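Local coordinates for protein galactose-binding lectin (Arachis hypogaea, PDB 6VAW) that binds D-galactose and galactosides as a homotetrameric legume lectin of peanut that carries one calcium and one manganese ion beside each sugar site, at residues Asn19-Asp23 against Asp93-Pro97; Val46-Met50 against Val202-Phe206. Residues are numbered along the deposited sequence.

Interaction 1: residues Asn19-Asp23 against Asp93-Pro97; sequences NFQGD and DTQIP
Residues 19-22 run as an extended edge strand whose last residue, Gly22, has a positive phi (72°, psi -137°), before Asp23 turns off in a loop. Facing it and running roughly the same way, 93-97 is irregular: Thr94, Ile96 and Pro97 are polyproline-II-like (phi -53° to -58°, psi 129° to 134°), Gln95 beta (-135°/158°). Side chains must span the gap, since the nearest CA atoms, of Gln21 and Ile96, are 7.2 Å apart. Gln21 (chi1 m, chi2 t) reaches across, its NE2 donating to Thr94 O at 3.0 Å and 175°. A long amide suits this place: it offers the loop a donor while its OE1 accepts from Arg45, which also bonds Thr94 OG1. In the legume lectin jelly roll this ties one of the two outermost strands of the sheet in this chain to the long loop after strand 84-91. Ile96 (chi1 m, chi2 t) supplies the apolar half: its CD1 lies 3.6 Å from Gly22 CA and 4.1 Å from Gln21 CB. A CB on residue 22 would clash with that methyl, and positive phi also favours glycine. Gln95 OE1 approaches Gln21 NE2 to 3.4 Å, too poorly angled for a hydrogen bond.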
loop_
_atom_site.group_PDB
_atom_site.type_symbol
_atom_site.label_atom_id
_atom_site.label_comp_id
_atom_site.label_asym_id
_atom_site.label_seq_id
_atom_site.Cartn_x
_atom_site.Cartn_y
_atom_site.Cartn_z
ATOM N N ASN A 19 17.007 10.803 -8.703
ATOM C CA ASN A 19 18.036 11.426 -9.534
ATOM C C ASN A 19 18.174 12.866 -9.095
ATOM O O ASN A 19 17.174 13.583 -9.083
ATOM C CB ASN A 19 17.712 11.389 -11.041
ATOM C CG ASN A 19 17.725 10.053 -11.749
ATOM O OD1 ASN A 19 17.001 9.864 -12.732
ATOM N ND2 ASN A 19 18.554 9.110 -11.316
ATOM N N PHE A 20 19.373 13.280 -8.700
ATOM C CA PHE A 20 19.658 14.643 -8.264
ATOM C C PHE A 20 20.322 15.422 -9.406
ATOM O O PHE A 20 21.257 14.925 -10.035
ATOM C CB PHE A 20 20.548 14.636 -6.998
ATOM C CG PHE A 20 19.915 13.953 -5.806
ATOM C CD1 PHE A 20 19.036 14.641 -4.973
ATOM C CD2 PHE A 20 20.187 12.618 -5.520
ATOM C CE1 PHE A 20 18.445 14.006 -3.870
ATOM C CE2 PHE A 20 19.582 11.975 -4.424
ATOM C CZ PHE A 20 18.739 12.684 -3.591
ATOM N N GLN A 21 19.832 16.622 -9.679
ATOM C CA GLN A 21 20.340 17.470 -10.744
ATOM C C GLN A 21 20.683 18.852 -10.216
ATOM O O GLN A 21 19.882 19.462 -9.515
ATOM C CB GLN A 21 19.332 17.603 -11.913
ATOM C CG GLN A 21 18.924 16.280 -12.569
ATOM C CD GLN A 21 18.146 16.478 -13.854
ATOM O OE1 GLN A 21 17.361 17.427 -14.018
ATOM N NE2 GLN A 21 18.291 15.534 -14.762
ATOM N N GLY A 22 21.865 19.339 -10.557
ATOM C CA GLY A 22 22.285 20.661 -10.130
ATOM C C GLY A 22 22.635 20.782 -8.665
ATOM O O GLY A 22 23.266 19.894 -8.095
ATOM N N ASP A 23 22.177 21.878 -8.042
ATOM C CA ASP A 23 22.576 22.314 -6.699
ATOM C C ASP A 23 21.835 21.648 -5.512
ATOM O O ASP A 23 22.014 22.091 -4.377
ATOM C CB ASP A 23 22.439 23.846 -6.612
ATOM C CG ASP A 23 23.304 24.594 -7.631
ATOM O OD1 ASP A 23 24.400 24.094 -7.972
ATOM O OD2 ASP A 23 22.871 25.659 -8.111
ATOM N N ASP A 93 14.710 12.071 -20.657
ATOM C CA ASP A 93 16.083 12.579 -20.783
ATOM C C ASP A 93 16.227 14.039 -20.296
ATOM O O ASP A 93 17.241 14.688 -20.588
ATOM C CB ASP A 93 16.542 12.473 -22.257
ATOM C CG ASP A 93 15.875 13.463 -23.208
ATOM O OD1 ASP A 93 14.651 13.740 -23.036
ATOM O OD2 ASP A 93 16.564 13.952 -24.128
ATOM N N THR A 94 15.228 14.552 -19.558
ATOM C CA THR A 94 15.203 15.938 -19.086
ATOM C C THR A 94 16.430 16.303 -18.233
ATOM O O THR A 94 16.860 15.562 -17.344
ATOM C CB THR A 94 13.886 16.301 -18.361
ATOM O OG1 THR A 94 13.846 17.699 -18.157
ATOM C CG2 THR A 94 13.675 15.558 -17.021
ATOM N N GLN A 95 16.989 17.469 -18.546
ATOM C CA GLN A 95 18.139 18.050 -17.860
ATOM C C GLN A 95 17.884 19.525 -17.605
ATOM O O GLN A 95 17.085 20.140 -18.310
ATOM C CB GLN A 95 19.429 17.885 -18.710
ATOM C CG GLN A 95 19.936 16.439 -18.898
ATOM C CD GLN A 95 20.453 15.756 -17.644
ATOM O OE1 GLN A 95 20.169 14.580 -17.399
ATOM N NE2 GLN A 95 21.246 16.452 -16.837
ATOM N N ILE A 96 18.587 20.118 -16.622
ATOM C CA ILE A 96 18.526 21.577 -16.418
ATOM C C ILE A 96 18.886 22.242 -17.765
ATOM O O ILE A 96 19.864 21.824 -18.379
ATOM C CB ILE A 96 19.460 22.047 -15.265
ATOM C CG1 ILE A 96 19.022 21.446 -13.916
ATOM C CG2 ILE A 96 19.526 23.592 -15.189
ATOM C CD1 ILE A 96 20.042 21.577 -12.767
ATOM N N PRO A 97 18.081 23.200 -18.284
ATOM C CA PRO A 97 18.419 23.828 -19.575
ATOM C C PRO A 97 19.845 24.389 -19.588
ATOM O O PRO A 97 20.289 24.974 -18.595
ATOM C CB PRO A 97 17.378 24.938 -19.703
ATOM C CG PRO A 97 16.228 24.476 -18.897
ATOM C CD PRO A 97 16.843 23.786 -17.723
#

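Interaction 2: residues Val46-Met50 against Val202-Phe206; sequences VLYAM and VKFGF
Three backbone hydrogen bonds of 2.9 Å join these antiparallel strands: Val46 N to Phe206 O and Phe206 N to Val46 O, a hydrogen-bonded pair, and Tyr48 N to Phe204 O; the axes of 46-48 and 202-206 approach to 4.6 Å, their N-to-C directions 144° apart. Beyond Tyr48, strand 43-53 is interrupted, and a water bridges the gap, donating to Tyr48 O (2.7 Å) and Met50 O (2.9 Å) and accepting from Phe204 N (3.0 Å). Leu47 faces Gly205 in a non-hydrogen-bonded pair, CA atoms 4.1 Å apart. Gly205 is almost fully extended (-173°/-167°), its CA 3.0 Å from Val46 O in a CA-H...O contact; a CB would strike that oxygen and Leu47 CD2. On the Leu47 face, the end of Lys203 (chi2 to chi4 t) crosses over 46-50, CB 4.1 Å from Leu47 CD2 and CE 3.5 Å from Ala49 O, and its NZ hydrogen-bonds Asn19 OD1. On the other face Val46 CG2 packs 4.1 Å from Phe206 CB; chi1 is m for Val46, Leu47, Phe204 and Phe206, t for Tyr48. Phe204 and Phe206 enter the sandwich core against Phe65, Phe69 and Trp223 of the opposing sheet, while strands 18-22 and 84-91 flank the pair in its own.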
loop_
_atom_site.group_PDB
_atom_site.type_symbol
_atom_site.label_atom_id
_atom_site.label_comp_id
_atom_site.label_asym_id
_atom_site.label_seq_id
_atom_site.Cartn_x
_atom_site.Cartn_y
_atom_site.Cartn_z
ATOM N N VAL A 46 15.062 17.399 -8.493
ATOM C CA VAL A 46 15.020 16.003 -8.078
ATOM C C VAL A 46 14.001 15.305 -8.959
ATOM O O VAL A 46 12.928 15.859 -9.195
ATOM C CB VAL A 46 14.776 15.748 -6.567
ATOM C CG1 VAL A 46 15.904 16.311 -5.732
ATOM C CG2 VAL A 46 13.420 16.278 -6.093
ATOM N N LEU A 47 14.329 14.110 -9.454
ATOM C CA LEU A 47 13.428 13.315 -10.287
ATOM C C LEU A 47 13.285 11.915 -9.732
ATOM O O LEU A 47 14.262 11.371 -9.190
ATOM C CB LEU A 47 13.948 13.207 -11.734
ATOM C CG LEU A 47 14.200 14.499 -12.505
ATOM C CD1 LEU A 47 15.253 14.285 -13.563
ATOM C CD2 LEU A 47 12.928 15.034 -13.127
ATOM N N TYR A 48 12.083 11.318 -9.894
ATOM C CA TYR A 48 11.919 9.916 -9.564
ATOM C C TYR A 48 12.725 9.207 -10.655
ATOM O O TYR A 48 12.577 9.553 -11.824
ATOM C CB TYR A 48 10.443 9.511 -9.480
ATOM C CG TYR A 48 10.277 8.070 -9.077
ATOM C CD1 TYR A 48 10.627 7.639 -7.798
ATOM C CD2 TYR A 48 9.776 7.128 -9.975
ATOM C CE1 TYR A 48 10.460 6.315 -7.413
ATOM C CE2 TYR A 48 9.636 5.789 -9.606
ATOM C CZ TYR A 48 9.978 5.390 -8.325
ATOM O OH TYR A 48 9.796 4.081 -7.944
ATOM N N ALA A 49 13.651 8.375 -10.224
ATOM C CA ALA A 49 14.670 7.805 -11.127
ATOM C C ALA A 49 14.081 6.944 -12.233
ATOM O O ALA A 49 14.745 6.786 -13.236
ATOM C CB ALA A 49 15.680 7.033 -10.328
ATOM N N MET A 50 12.921 6.373 -12.010
ATOM C CA MET A 50 12.376 5.460 -13.018
ATOM C C MET A 50 11.461 6.201 -13.984
ATOM O O MET A 50 10.618 6.973 -13.556
ATOM C CB MET A 50 11.618 4.325 -12.348
ATOM C CG MET A 50 11.011 3.403 -13.319
ATOM S SD MET A 50 10.326 1.958 -12.540
ATOM C CE MET A 50 9.032 2.626 -11.489
ATOM N N VAL A 202 8.063 9.382 -19.339
ATOM C CA VAL A 202 8.370 10.642 -18.666
ATOM C C VAL A 202 8.993 10.437 -17.316
ATOM O O VAL A 202 9.026 9.316 -16.795
ATOM C CB VAL A 202 7.109 11.576 -18.510
ATOM C CG1 VAL A 202 6.522 11.981 -19.866
ATOM C CG2 VAL A 202 6.052 10.958 -17.581
ATOM N N LYS A 203 9.506 11.538 -16.764
ATOM C CA LYS A 203 10.027 11.622 -15.401
ATOM C C LYS A 203 9.245 12.727 -14.648
ATOM O O LYS A 203 8.857 13.741 -15.217
ATOM C CB LYS A 203 11.558 11.820 -15.324
ATOM C CG LYS A 203 12.260 10.455 -15.412
ATOM C CD LYS A 203 13.763 10.543 -15.390
ATOM C CE LYS A 203 14.366 9.206 -15.737
ATOM N NZ LYS A 203 15.850 9.252 -15.676
ATOM N N PHE A 204 8.955 12.454 -13.389
ATOM C CA PHE A 204 8.240 13.320 -12.464
ATOM C C PHE A 204 9.265 13.851 -11.491
ATOM O O PHE A 204 10.176 13.120 -11.118
ATOM C CB PHE A 204 7.139 12.531 -11.717
ATOM C CG PHE A 204 5.916 12.178 -12.546
ATOM C CD1 PHE A 204 5.909 11.050 -13.372
ATOM C CD2 PHE A 204 4.765 12.950 -12.471
ATOM C CE1 PHE A 204 4.780 10.720 -14.119
ATOM C CE2 PHE A 204 3.636 12.627 -13.234
ATOM C CZ PHE A 204 3.633 11.490 -14.019
ATOM N N GLY A 205 9.146 15.100 -11.108
ATOM C CA GLY A 205 10.093 15.632 -10.140
ATOM C C GLY A 205 9.723 17.010 -9.677
ATOM O O GLY A 205 8.577 17.429 -9.851
ATOM N N PHE A 206 10.687 17.666 -9.009
ATOM C CA PHE A 206 10.593 19.024 -8.499
ATOM C C PHE A 206 11.819 19.821 -8.937
ATOM O O PHE A 206 12.910 19.262 -9.060
ATOM C CB PHE A 206 10.495 19.037 -6.975
ATOM C CG PHE A 206 9.296 18.317 -6.417
ATOM C CD1 PHE A 206 8.098 18.986 -6.216
ATOM C CD2 PHE A 206 9.354 16.952 -6.128
ATOM C CE1 PHE A 206 6.985 18.314 -5.705
ATOM C CE2 PHE A 206 8.241 16.281 -5.602
ATOM C CZ PHE A 206 7.055 16.960 -5.429
HETATM O O HOH W 1 10.047 9.748 -12.780
#

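Both contacts reach the seven-stranded sheet of the legume lectin sandwich, interaction 1 through strand 18-22 alone, and their centres lie about 10 Å apart. Strand 18-22, at the sheet's edge in this chain, pairs with 43-53, which pairs with 201-209, so interaction 2 lies one strand further in than interaction 1. They touch directly: Asn19 N lies 2.8 Å from Leu47 O, probably hydrogen-bonded. Along the chain the segments alternate, 19-23, 46-50, 93-97, 202-206, so the two contacts cross along the chain. Interaction 1 brings a loop onto the edge strand near the surface, whereas interaction 2 is a strand pair in the buried interior of the domain.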